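Local coordinates for protein methylmalonyl-CoA carboxyltransferase 12S subunit (Propionibacterium freudenreichii, PDB 1ON3) that transfers the carboxyl group of methylmalonyl-CoA to the biotin of the 1.3S subunit, yielding propanoyl-CoA, as the hexameric core of transcarboxylase, at residues E[51-56]-E[134-139]; E[321-326]-E[501-506]; E[434-439]-E[484-489]. All blocks are in the same frame, centred on the assembly; numbering follows the deposited sequence.

Overall arrangement
From the N terminus, interaction 1 comes first, joining the end of helix 46-53 to strand 133-139 in the N-terminal half of this duplicated carboxyltransferase, and its loop is complete before the other contacts begin. In the C-terminal half, interaction 2 closes a much longer loop, from the hairpin after strand 316-323 to helix 495-505. Interaction 3 lies wholly within that loop and joins strand 435-437 to the turn after helix 477-482. Strand 488-489 then leads into helix 495-505, so both contacts reach the same mixed sheet without touching (nearest atoms about 6 Å apart). The centres of interactions 1 and 3 are about 47 Å apart, on opposite sides of the chain's centre.

Interaction 1 of 3, residues E[51-56]-E[134-139]; sequences NNLLDP and LFFYDS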
loop_
_atom_site.group_PDB
_atom_site.type_symbol
_atom_site.label_atom_id
_atom_site.label_comp_id
_atom_site.label_asym_id
_atom_site.label_seq_id
_atom_site.Cartn_x
_atom_site.Cartn_y
_atom_site.Cartn_z
ATOM N N ASN E 51 -5.159 36.653 20.775
ATOM C CA ASN E 51 -4.169 36.897 21.812
ATOM C C ASN E 51 -4.538 36.194 23.113
ATOM O O ASN E 51 -3.665 35.741 23.843
ATOM C CB ASN E 51 -4.006 38.395 22.068
ATOM C CG ASN E 51 -2.814 38.696 22.950
ATOM O OD1 ASN E 51 -1.674 38.374 22.601
ATOM N ND2 ASN E 51 -3.066 39.306 24.102
ATOM N N ASN E 52 -5.837 36.106 23.391
ATOM C CA ASN E 52 -6.333 35.449 24.596
ATOM C C ASN E 52 -6.296 33.925 24.485
ATOM O O ASN E 52 -6.030 33.225 25.464
ATOM C CB ASN E 52 -7.767 35.902 24.885
ATOM C CG ASN E 52 -7.828 37.316 25.430
ATOM O OD1 ASN E 52 -8.880 37.956 25.430
ATOM N ND2 ASN E 52 -6.697 37.806 25.901
ATOM N N LEU E 53 -6.557 33.415 23.289
ATOM C CA LEU E 53 -6.573 31.975 23.066
ATOM C C LEU E 53 -5.184 31.346 22.970
ATOM O O LEU E 53 -4.932 30.287 23.548
ATOM C CB LEU E 53 -7.339 31.659 21.781
ATOM C CG LEU E 53 -7.346 30.174 21.362
ATOM C CD1 LEU E 53 -8.354 29.391 22.219
ATOM C CD2 LEU E 53 -7.723 30.055 19.893
ATOM N N LEU E 54 -4.291 31.998 22.230
ATOM C CA LEU E 54 -2.946 31.476 22.005
ATOM C C LEU E 54 -1.930 31.810 23.100
ATOM O O LEU E 54 -2.097 32.781 23.845
ATOM C CB LEU E 54 -2.430 31.988 20.656
ATOM C CG LEU E 54 -3.356 31.768 19.449
ATOM C CD1 LEU E 54 -2.824 32.512 18.231
ATOM C CD2 LEU E 54 -3.468 30.267 19.157
ATOM N N ASP E 55 -0.887 30.985 23.202
ATOM C CA ASP E 55 0.164 31.220 24.188
ATOM C C ASP E 55 0.762 32.603 23.920
ATOM O O ASP E 55 0.849 33.042 22.767
ATOM C CB ASP E 55 1.282 30.173 24.065
ATOM C CG ASP E 55 0.821 28.776 24.421
ATOM O OD1 ASP E 55 -0.072 28.649 25.274
ATOM O OD2 ASP E 55 1.367 27.806 23.854
ATOM N N PRO E 56 1.176 33.309 24.980
ATOM C CA PRO E 56 1.765 34.642 24.814
ATOM C C PRO E 56 2.845 34.701 23.734
ATOM O O PRO E 56 3.752 33.871 23.700
ATOM C CB PRO E 56 2.334 34.935 26.198
ATOM C CG PRO E 56 1.339 34.284 27.103
ATOM C CD PRO E 56 1.084 32.949 26.407
ATOM N N LEU E 134 -8.682 26.348 14.509
ATOM C CA LEU E 134 -9.701 27.046 15.299
ATOM C C LEU E 134 -10.104 28.323 14.552
ATOM O O LEU E 134 -9.263 29.005 13.977
ATOM C CB LEU E 134 -9.168 27.375 16.699
ATOM C CG LEU E 134 -8.819 26.122 17.529
ATOM C CD1 LEU E 134 -7.314 25.896 17.476
ATOM C CD2 LEU E 134 -9.273 26.284 18.970
ATOM N N PHE E 135 -11.393 28.636 14.573
ATOM C CA PHE E 135 -11.917 29.783 13.836
ATOM C C PHE E 135 -12.969 30.572 14.634
ATOM O O PHE E 135 -13.985 30.017 15.032
ATOM C CB PHE E 135 -12.531 29.235 12.536
ATOM C CG PHE E 135 -12.875 30.275 11.496
ATOM C CD1 PHE E 135 -13.115 29.875 10.189
ATOM C CD2 PHE E 135 -13.007 31.627 11.815
ATOM C CE1 PHE E 135 -13.487 30.803 9.205
ATOM C CE2 PHE E 135 -13.380 32.565 10.835
ATOM C CZ PHE E 135 -13.619 32.144 9.530
ATOM N N PHE E 136 -12.701 31.858 14.872
ATOM C CA PHE E 136 -13.651 32.749 15.558
ATOM C C PHE E 136 -14.469 33.435 14.454
ATOM O O PHE E 136 -13.920 34.183 13.629
ATOM C CB PHE E 136 -12.945 33.841 16.375
ATOM C CG PHE E 136 -12.287 33.351 17.647
ATOM C CD1 PHE E 136 -10.958 32.945 17.646
ATOM C CD2 PHE E 136 -12.980 33.371 18.856
ATOM C CE1 PHE E 136 -10.321 32.575 18.841
ATOM C CE2 PHE E 136 -12.359 33.007 20.049
ATOM C CZ PHE E 136 -11.022 32.609 20.042
ATOM N N TYR E 137 -15.768 33.148 14.430
ATOM C CA TYR E 137 -16.701 33.705 13.450
ATOM C C TYR E 137 -17.414 34.934 14.038
ATOM O O TYR E 137 -17.883 34.902 15.167
ATOM C CB TYR E 137 -17.753 32.651 13.095
ATOM C CG TYR E 137 -17.207 31.440 12.385
ATOM C CD1 TYR E 137 -17.299 31.325 11.005
ATOM C CD2 TYR E 137 -16.653 30.376 13.101
ATOM C CE1 TYR E 137 -16.865 30.175 10.340
ATOM C CE2 TYR E 137 -16.209 29.218 12.453
ATOM C CZ TYR E 137 -16.320 29.121 11.076
ATOM O OH TYR E 137 -15.899 27.982 10.428
ATOM N N ASP E 138 -17.525 35.999 13.252
ATOM C CA ASP E 138 -18.152 37.237 13.697
ATOM C C ASP E 138 -18.381 37.933 12.360
ATOM O O ASP E 138 -17.573 38.768 11.955
ATOM C CB ASP E 138 -17.136 38.024 14.546
ATOM C CG ASP E 138 -17.782 39.138 15.358
ATOM O OD1 ASP E 138 -18.938 39.477 15.053
ATOM O OD2 ASP E 138 -17.125 39.673 16.282
ATOM N N SER E 139 -19.480 37.605 11.681
ATOM C CA SER E 139 -19.691 38.134 10.335
ATOM C C SER E 139 -21.121 38.286 9.824
ATOM O O SER E 139 -22.022 37.556 10.216
ATOM C CB SER E 139 -18.919 37.223 9.359
ATOM O OG SER E 139 -19.314 37.394 8.008
#
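Leu53, on the last turn of helix 46-53, packs against Leu134 and Phe136 of strand 133-139, a central strand of the mixed sheet in the N-terminal crotonase-like (ClpP/crotonase clan) half of the subunit. The contact is purely apolar, and its three touching residues are all buried. Leu134 and Phe136 are two apart on the strand, so both project from the same side of the sheet and meet the helix end, while Phe135 between them points the other way.

With its CG anti to the backbone N (chi1 176°), Leu53 sends its CD2 branch into the angle between the two strand side chains. Leucine suits this buried place because it is apolar and long enough to carry CD2 from the helix end to both. The flat Phe136 ring meets that methyl obliquely, at its CE1-CZ side; Leu53 CB also comes within 4.2 Å of Phe136 CZ. Helix 241-253 packs against the same group, with Ala248 and Lys249 on Leu53 and Glu245 on Phe136.

On the far side of the strand, the rings of Phe135 and Tyr137 overlap with an offset. Back at the helix end, Leu53 CD2 lies 3.8 Å from Phe136 CE1 and 4.2 Å from Leu134 CD2.

Interaction 2 of 3, residues E[321-326]-E[501-506]; sequences ARVNGR and SALEMY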
loop_
_atom_site.group_PDB
_atom_site.type_symbol
_atom_site.label_atom_id
_atom_site.label_comp_id
_atom_site.label_asym_id
_atom_site.label_seq_id
_atom_site.Cartn_x
_atom_site.Cartn_y
_atom_site.Cartn_z
ATOM N N ALA E 321 -13.776 12.873 29.092
ATOM C CA ALA E 321 -13.207 12.721 30.417
ATOM C C ALA E 321 -11.908 11.980 30.263
ATOM O O ALA E 321 -11.447 11.734 29.145
ATOM C CB ALA E 321 -14.145 11.934 31.307
ATOM N N ARG E 322 -11.315 11.607 31.388
ATOM C CA ARG E 322 -10.075 10.867 31.337
ATOM C C ARG E 322 -10.047 9.741 32.352
ATOM O O ARG E 322 -10.640 9.835 33.437
ATOM C CB ARG E 322 -8.888 11.801 31.578
ATOM C CG ARG E 322 -8.557 12.706 30.389
ATOM C CD ARG E 322 -7.386 13.611 30.701
ATOM N NE ARG E 322 -7.183 14.601 29.649
ATOM C CZ ARG E 322 -7.613 15.856 29.693
ATOM N NH1 ARG E 322 -8.283 16.304 30.746
ATOM N NH2 ARG E 322 -7.369 16.665 28.670
ATOM N N VAL E 323 -9.391 8.653 31.971
ATOM C CA VAL E 323 -9.218 7.531 32.877
ATOM C C VAL E 323 -7.722 7.269 32.845
ATOM O O VAL E 323 -7.162 6.967 31.795
ATOM C CB VAL E 323 -9.998 6.276 32.420
ATOM C CG1 VAL E 323 -9.715 5.123 33.394
ATOM C CG2 VAL E 323 -11.507 6.577 32.408
ATOM N N ASN E 324 -7.073 7.411 33.997
ATOM C CA ASN E 324 -5.626 7.223 34.085
ATOM C C ASN E 324 -4.930 8.166 33.099
ATOM O O ASN E 324 -3.941 7.802 32.459
ATOM C CB ASN E 324 -5.251 5.774 33.778
ATOM C CG ASN E 324 -5.828 4.782 34.795
ATOM O OD1 ASN E 324 -6.031 3.616 34.471
ATOM N ND2 ASN E 324 -6.072 5.240 36.019
ATOM N N GLY E 325 -5.466 9.379 32.978
ATOM C CA GLY E 325 -4.890 10.379 32.087
ATOM C C GLY E 325 -5.234 10.284 30.613
ATOM O O GLY E 325 -4.923 11.197 29.846
ATOM N N ARG E 326 -5.883 9.197 30.207
ATOM C CA ARG E 326 -6.237 8.991 28.802
ATOM C C ARG E 326 -7.604 9.584 28.459
ATOM O O ARG E 326 -8.586 9.345 29.178
ATOM C CB ARG E 326 -6.250 7.478 28.495
ATOM C CG ARG E 326 -6.572 7.072 27.071
ATOM C CD ARG E 326 -7.018 5.606 27.033
ATOM N NE ARG E 326 -6.031 4.698 27.638
ATOM C CZ ARG E 326 -4.879 4.368 27.057
ATOM N NH1 ARG E 326 -4.583 4.856 25.862
ATOM N NH2 ARG E 326 -4.010 3.585 27.681
ATOM N N SER E 501 -8.661 -1.096 33.403
ATOM C CA SER E 501 -7.877 -2.227 32.925
ATOM C C SER E 501 -8.246 -2.572 31.497
ATOM O O SER E 501 -7.392 -2.967 30.703
ATOM C CB SER E 501 -8.118 -3.434 33.830
ATOM O OG SER E 501 -7.949 -3.064 35.187
ATOM N N ALA E 502 -9.523 -2.434 31.168
ATOM C CA ALA E 502 -9.965 -2.731 29.815
ATOM C C ALA E 502 -9.293 -1.745 28.855
ATOM O O ALA E 502 -8.763 -2.136 27.814
ATOM C CB ALA E 502 -11.476 -2.616 29.721
ATOM N N LEU E 503 -9.307 -0.468 29.220
ATOM C CA LEU E 503 -8.706 0.566 28.386
ATOM C C LEU E 503 -7.231 0.286 28.193
ATOM O O LEU E 503 -6.700 0.428 27.089
ATOM C CB LEU E 503 -8.895 1.944 29.034
ATOM C CG LEU E 503 -10.329 2.488 29.069
ATOM C CD1 LEU E 503 -10.418 3.702 29.998
ATOM C CD2 LEU E 503 -10.746 2.876 27.644
ATOM N N GLU E 504 -6.570 -0.121 29.273
ATOM C CA GLU E 504 -5.141 -0.416 29.218
ATOM C C GLU E 504 -4.843 -1.599 28.298
ATOM O O GLU E 504 -3.933 -1.542 27.489
ATOM C CB GLU E 504 -4.612 -0.686 30.638
ATOM C CG GLU E 504 -3.163 -1.197 30.738
ATOM C CD GLU E 504 -2.136 -0.302 30.041
ATOM O OE1 GLU E 504 -2.378 0.917 29.893
ATOM O OE2 GLU E 504 -1.071 -0.824 29.652
ATOM N N MET E 505 -5.615 -2.668 28.392
ATOM C CA MET E 505 -5.311 -3.807 27.541
ATOM C C MET E 505 -5.626 -3.552 26.071
ATOM O O MET E 505 -4.946 -4.074 25.183
ATOM C CB MET E 505 -6.046 -5.052 28.026
ATOM C CG MET E 505 -5.255 -6.339 27.796
ATOM S SD MET E 505 -4.698 -6.609 26.082
ATOM C CE MET E 505 -3.068 -6.171 26.192
ATOM N N TYR E 506 -6.638 -2.731 25.806
ATOM C CA TYR E 506 -7.001 -2.438 24.426
ATOM C C TYR E 506 -6.312 -1.188 23.860
ATOM O O TYR E 506 -6.633 -0.729 22.767
ATOM C CB TYR E 506 -8.532 -2.349 24.306
ATOM C CG TYR E 506 -9.200 -3.712 24.364
ATOM C CD1 TYR E 506 -9.212 -4.548 23.250
ATOM C CD2 TYR E 506 -9.760 -4.191 25.551
ATOM C CE1 TYR E 506 -9.753 -5.824 23.313
ATOM C CE2 TYR E 506 -10.306 -5.473 25.630
ATOM C CZ TYR E 506 -10.298 -6.284 24.508
ATOM O OH TYR E 506 -10.838 -7.553 24.568
HETATM O O HOH W 1 -3.975 2.820 30.462
#
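Arg326 and Val323, the two ends of a type I' turn, meet Leu503 and Glu504 on the last turns of helix 495-505. The turn makes a tight beta hairpin of strands 316-323 and 326-333, closed by Val323 N to Arg326 O and Arg326 N to Val323 O. Asn324 and Gly325 fill its corners with positive phi, which both residue types tolerate well.

Arg326 can be followed outward. Its CB points toward the helix, and CG, anti to the backbone N, carries the chain the same way. A bend at chi3 (-55°) then turns the end of the side chain, leaving NE 4.2 Å from Leu503 CB. At the tip, Leu503 O lies over one face of the guanidinium, whereas Glu504 OE1 sits at the edge, close to its plane. That ion pair is long, at 3.8 Å from NH2 to OE1, and the two planar groups are turned 45° apart. A water bridges the two, accepting from Arg326 NH2 at 2.9 Å and donating to Glu504 OE1; that second distance, 2.5 Å, is unusually short and its exact value doubtful. NH1 has its own salt bridge to Glu262, the stronger ionic partner, which probably spreads the charge between two carboxylates.

Beside this polar group lies an apolar joint. Leu503 CD1 presses on the fork of Val323, 3.6 Å from Val323 CB and within 3.9 Å of both its methyls, the two side chains crossing nearly at right angles. A compact, beta-branched valine suits the strand end, and the longer leucine reaches from the helix to the strand.

Helix 495-505 thus lies against the sheet: Leu503 also touches Val328 of strand 326-333, Ala502 packs on strand 427-430, and Met505 meets Arg89 of a second subunit.

Interaction 3 of 3, residues E[434-439]-E[484-489]; sequences AEIAVM and GQVDDV. With MCA (methylmalonyl-coenzyme A), chain L.
The methylmalonyl-CoA pocket between this C-terminal crotonase-like half and a third subunit, whose Ala142, Ile144, Gly181 and Arg34 also bond the ligand, borders this contact, where strand 435-437 meets the turn after helix 477-482. Val438 and Met439, just beyond the strand, flank the bound thioester: Val438 O lies 3.5 Å from the ligand S atom, Val438 CG2 is 3.7 Å from CS1, and Met439 SD is 4.0 Å from CP2. Ile436, on the strand itself, points its side chain toward the 484-489 segment.

Its two branches divide the work. CG1 is anti to the carbonyl carbon (chi1 -65°) and carries CD1 to Val486, the two side chains running past each other in opposite directions; CG2 turns to Gln485. Branched aliphatic residues suit this buried joint, to which Ala480 of helix 477-482 and Tyr415 also contribute. Gly484 ends the helix in a Schellman motif; at these backbone angles a CB would press on the preceding carbonyl O, which calls for glycine.

In the conformer described, Gln485 NE2 hydrogen-bonds to Ile148 O of the third subunit, while OE1 is buried without a polar partner, 4.1 Å from Ile436 CG2. Ile436 CD1 lies 3.8 Å from Val486 CG1.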
loop_
_atom_site.group_PDB
_atom_site.type_symbol
_atom_site.label_atom_id
_atom_site.label_comp_id
_atom_site.label_asym_id
_atom_site.label_seq_id
_atom_site.Cartn_x
_atom_site.Cartn_y
_atom_site.Cartn_z
ATOM N N ALA E 434 -28.052 -5.064 36.449
ATOM C CA ALA E 434 -28.199 -5.095 34.999
ATOM C C ALA E 434 -29.391 -5.934 34.567
ATOM O O ALA E 434 -29.605 -7.049 35.063
ATOM C CB ALA E 434 -26.935 -5.627 34.351
ATOM N N GLU E 435 -30.156 -5.399 33.624
ATOM C CA GLU E 435 -31.312 -6.105 33.134
ATOM C C GLU E 435 -31.350 -6.096 31.605
ATOM O O GLU E 435 -32.181 -5.420 31.007
ATOM C CB GLU E 435 -32.573 -5.468 33.712
ATOM C CG GLU E 435 -33.811 -6.319 33.560
ATOM C CD GLU E 435 -35.022 -5.703 34.234
ATOM O OE1 GLU E 435 -36.070 -6.377 34.271
ATOM O OE2 GLU E 435 -34.926 -4.552 34.721
ATOM N N ILE E 436 -30.419 -6.826 30.994
ATOM C CA ILE E 436 -30.337 -6.960 29.538
ATOM C C ILE E 436 -31.483 -7.885 29.136
ATOM O O ILE E 436 -31.577 -9.002 29.629
ATOM C CB ILE E 436 -28.999 -7.598 29.131
ATOM C CG1 ILE E 436 -27.858 -6.655 29.511
ATOM C CG2 ILE E 436 -29.001 -7.928 27.631
ATOM C CD1 ILE E 436 -26.517 -7.305 29.557
ATOM N N ALA E 437 -32.357 -7.423 28.250
ATOM C CA ALA E 437 -33.500 -8.232 27.849
ATOM C C ALA E 437 -34.039 -7.841 26.481
ATOM O O ALA E 437 -33.922 -6.691 26.059
ATOM C CB ALA E 437 -34.613 -8.093 28.894
ATOM N N VAL E 438 -34.630 -8.801 25.781
ATOM C CA VAL E 438 -35.186 -8.497 24.473
ATOM C C VAL E 438 -36.359 -7.551 24.709
ATOM O O VAL E 438 -36.640 -6.670 23.898
ATOM C CB VAL E 438 -35.630 -9.783 23.735
ATOM C CG1 VAL E 438 -36.860 -10.403 24.410
ATOM C CG2 VAL E 438 -35.896 -9.466 22.281
ATOM N N MET E 439 -37.023 -7.734 25.846
ATOM C CA MET E 439 -38.141 -6.892 26.261
ATOM C C MET E 439 -38.481 -7.254 27.707
ATOM O O MET E 439 -38.002 -8.271 28.229
ATOM C CB MET E 439 -39.358 -7.090 25.341
ATOM C CG MET E 439 -40.179 -8.343 25.588
ATOM S SD MET E 439 -41.306 -8.653 24.202
ATOM C CE MET E 439 -42.581 -7.433 24.452
ATOM N N GLY E 484 -22.381 -15.159 27.590
ATOM C CA GLY E 484 -21.181 -14.489 27.115
ATOM C C GLY E 484 -21.412 -13.075 26.613
ATOM O O GLY E 484 -20.515 -12.479 26.012
ATOM N N GLN E 485 -22.610 -12.535 26.851
ATOM C CA GLN E 485 -22.927 -11.174 26.425
ATOM C C GLN E 485 -22.207 -10.144 27.286
ATOM O O GLN E 485 -22.104 -8.975 26.913
ATOM C CB GLN E 485 -24.446 -10.979 26.400
ATOM C CG GLN E 485 -25.063 -11.844 25.296
ATOM C CD GLN E 485 -26.515 -11.543 25.011
ATOM O OE1 GLN E 485 -26.957 -10.404 25.133
ATOM N NE2 GLN E 485 -27.261 -12.564 24.602
ATOM N N VAL E 486 -21.713 -10.575 28.442
ATOM C CA VAL E 486 -20.919 -9.702 29.303
ATOM C C VAL E 486 -19.688 -10.493 29.744
ATOM O O VAL E 486 -19.757 -11.714 29.904
ATOM C CB VAL E 486 -21.692 -9.186 30.570
ATOM C CG1 VAL E 486 -22.922 -8.383 30.151
ATOM C CG2 VAL E 486 -22.062 -10.340 31.483
ATOM N N ASP E 487 -18.557 -9.806 29.898
ATOM C CA ASP E 487 -17.318 -10.442 30.331
ATOM C C ASP E 487 -17.464 -10.982 31.757
ATOM O O ASP E 487 -16.920 -12.033 32.096
ATOM C CB ASP E 487 -16.163 -9.432 30.391
ATOM C CG ASP E 487 -15.701 -8.950 29.027
ATOM O OD1 ASP E 487 -16.531 -8.836 28.107
ATOM O OD2 ASP E 487 -14.489 -8.653 28.896
ATOM N N ASP E 488 -18.205 -10.250 32.581
ATOM C CA ASP E 488 -18.325 -10.599 33.993
ATOM C C ASP E 488 -19.442 -9.777 34.636
ATOM O O ASP E 488 -19.909 -8.794 34.050
ATOM C CB ASP E 488 -16.990 -10.246 34.651
ATOM C CG ASP E 488 -16.846 -10.785 36.063
ATOM O OD1 ASP E 488 -15.899 -10.358 36.752
ATOM O OD2 ASP E 488 -17.651 -11.637 36.480
ATOM N N VAL E 489 -19.887 -10.195 35.822
ATOM C CA VAL E 489 -20.894 -9.451 36.580
ATOM C C VAL E 489 -20.008 -8.845 37.662
ATOM O O VAL E 489 -19.245 -9.560 38.311
ATOM C CB VAL E 489 -21.960 -10.372 37.209
ATOM C CG1 VAL E 489 -22.985 -9.536 37.983
ATOM C CG2 VAL E 489 -22.657 -11.172 36.113
HETATM C C8 MCA L . -45.344 -12.667 16.448
HETATM N N9 MCA L . -45.379 -13.968 16.959
HETATM C C4 MCA L . -44.240 -14.068 17.729
HETATM C C5 MCA L . -43.596 -12.813 17.622
HETATM N N7 MCA L . -44.312 -11.951 16.812
HETATM N N3 MCA L . -43.793 -15.163 18.463
HETATM C C2 MCA L . -42.607 -14.914 19.116
HETATM N N1 MCA L . -41.894 -13.744 19.088
HETATM C C6 MCA L . -42.358 -12.659 18.347
HETATM N N6 MCA L . -41.621 -11.543 18.353
HETATM C "C1'" MCA L . -46.265 -14.990 16.810
HETATM C "C2'" MCA L . -47.600 -14.568 17.419
HETATM O "O2'" MCA L . -47.579 -14.703 18.813
HETATM C "C3'" MCA L . -48.560 -15.451 16.643
HETATM O "O3'" MCA L . -48.667 -16.723 17.281
HETATM C "C4'" MCA L . -47.955 -15.514 15.217
HETATM O "O4'" MCA L . -46.519 -15.228 15.426
HETATM C "C5'" MCA L . -48.439 -14.456 14.145
HETATM O "O5'" MCA L . -49.234 -13.742 14.688
HETATM P P1 MCA L . -50.492 -13.162 14.798
HETATM O O11 MCA L . -50.759 -12.564 15.999
HETATM O O12 MCA L . -51.134 -14.297 14.509
HETATM O O6 MCA L . -50.721 -11.929 13.744
HETATM P P2 MCA L . -50.935 -10.857 12.984
HETATM O O21 MCA L . -52.141 -10.736 13.659
HETATM O O22 MCA L . -50.750 -10.915 11.603
HETATM O O7 MCA L . -49.973 -9.702 13.582
HETATM C CPB MCA L . -48.785 -9.826 13.756
HETATM C CPA MCA L . -47.798 -8.828 14.340
HETATM C CP7 MCA L . -48.072 -9.163 15.824
HETATM C CP9 MCA L . -48.011 -7.392 13.810
HETATM C CP8 MCA L . -46.394 -9.277 13.890
HETATM O OP3 MCA L . -47.868 -10.343 16.135
HETATM C CP6 MCA L . -47.393 -8.507 16.897
HETATM O OP2 MCA L . -47.397 -7.229 16.903
HETATM N NP2 MCA L . -46.745 -9.297 17.980
HETATM C CP5 MCA L . -45.371 -8.979 18.180
HETATM C CP4 MCA L . -44.435 -7.906 18.227
HETATM C CP3 MCA L . -43.332 -7.743 19.161
HETATM O OP1 MCA L . -43.891 -7.321 20.318
HETATM N NP1 MCA L . -41.864 -7.918 19.131
HETATM C CP2 MCA L . -41.233 -7.603 20.387
HETATM C CP1 MCA L . -39.800 -7.458 20.084
HETATM P P3 MCA L . -49.593 -18.109 17.325
HETATM O O31 MCA L . -50.716 -17.283 17.892
HETATM O O32 MCA L . -48.975 -19.034 18.348
HETATM O O33 MCA L . -50.017 -18.791 16.042
HETATM S S MCA L . -38.854 -7.097 21.237
HETATM C CS1 MCA L . -37.773 -7.181 20.022
HETATM O OS1 MCA L . -37.826 -7.437 18.785
HETATM C CS2 MCA L . -36.988 -6.012 20.043
HETATM C CS3 MCA L . -35.685 -6.175 20.251
HETATM C CS4 MCA L . -37.193 -4.498 19.795
HETATM O OS4 MCA L . -38.109 -4.167 19.059
HETATM O OS5 MCA L . -36.431 -3.682 20.349
#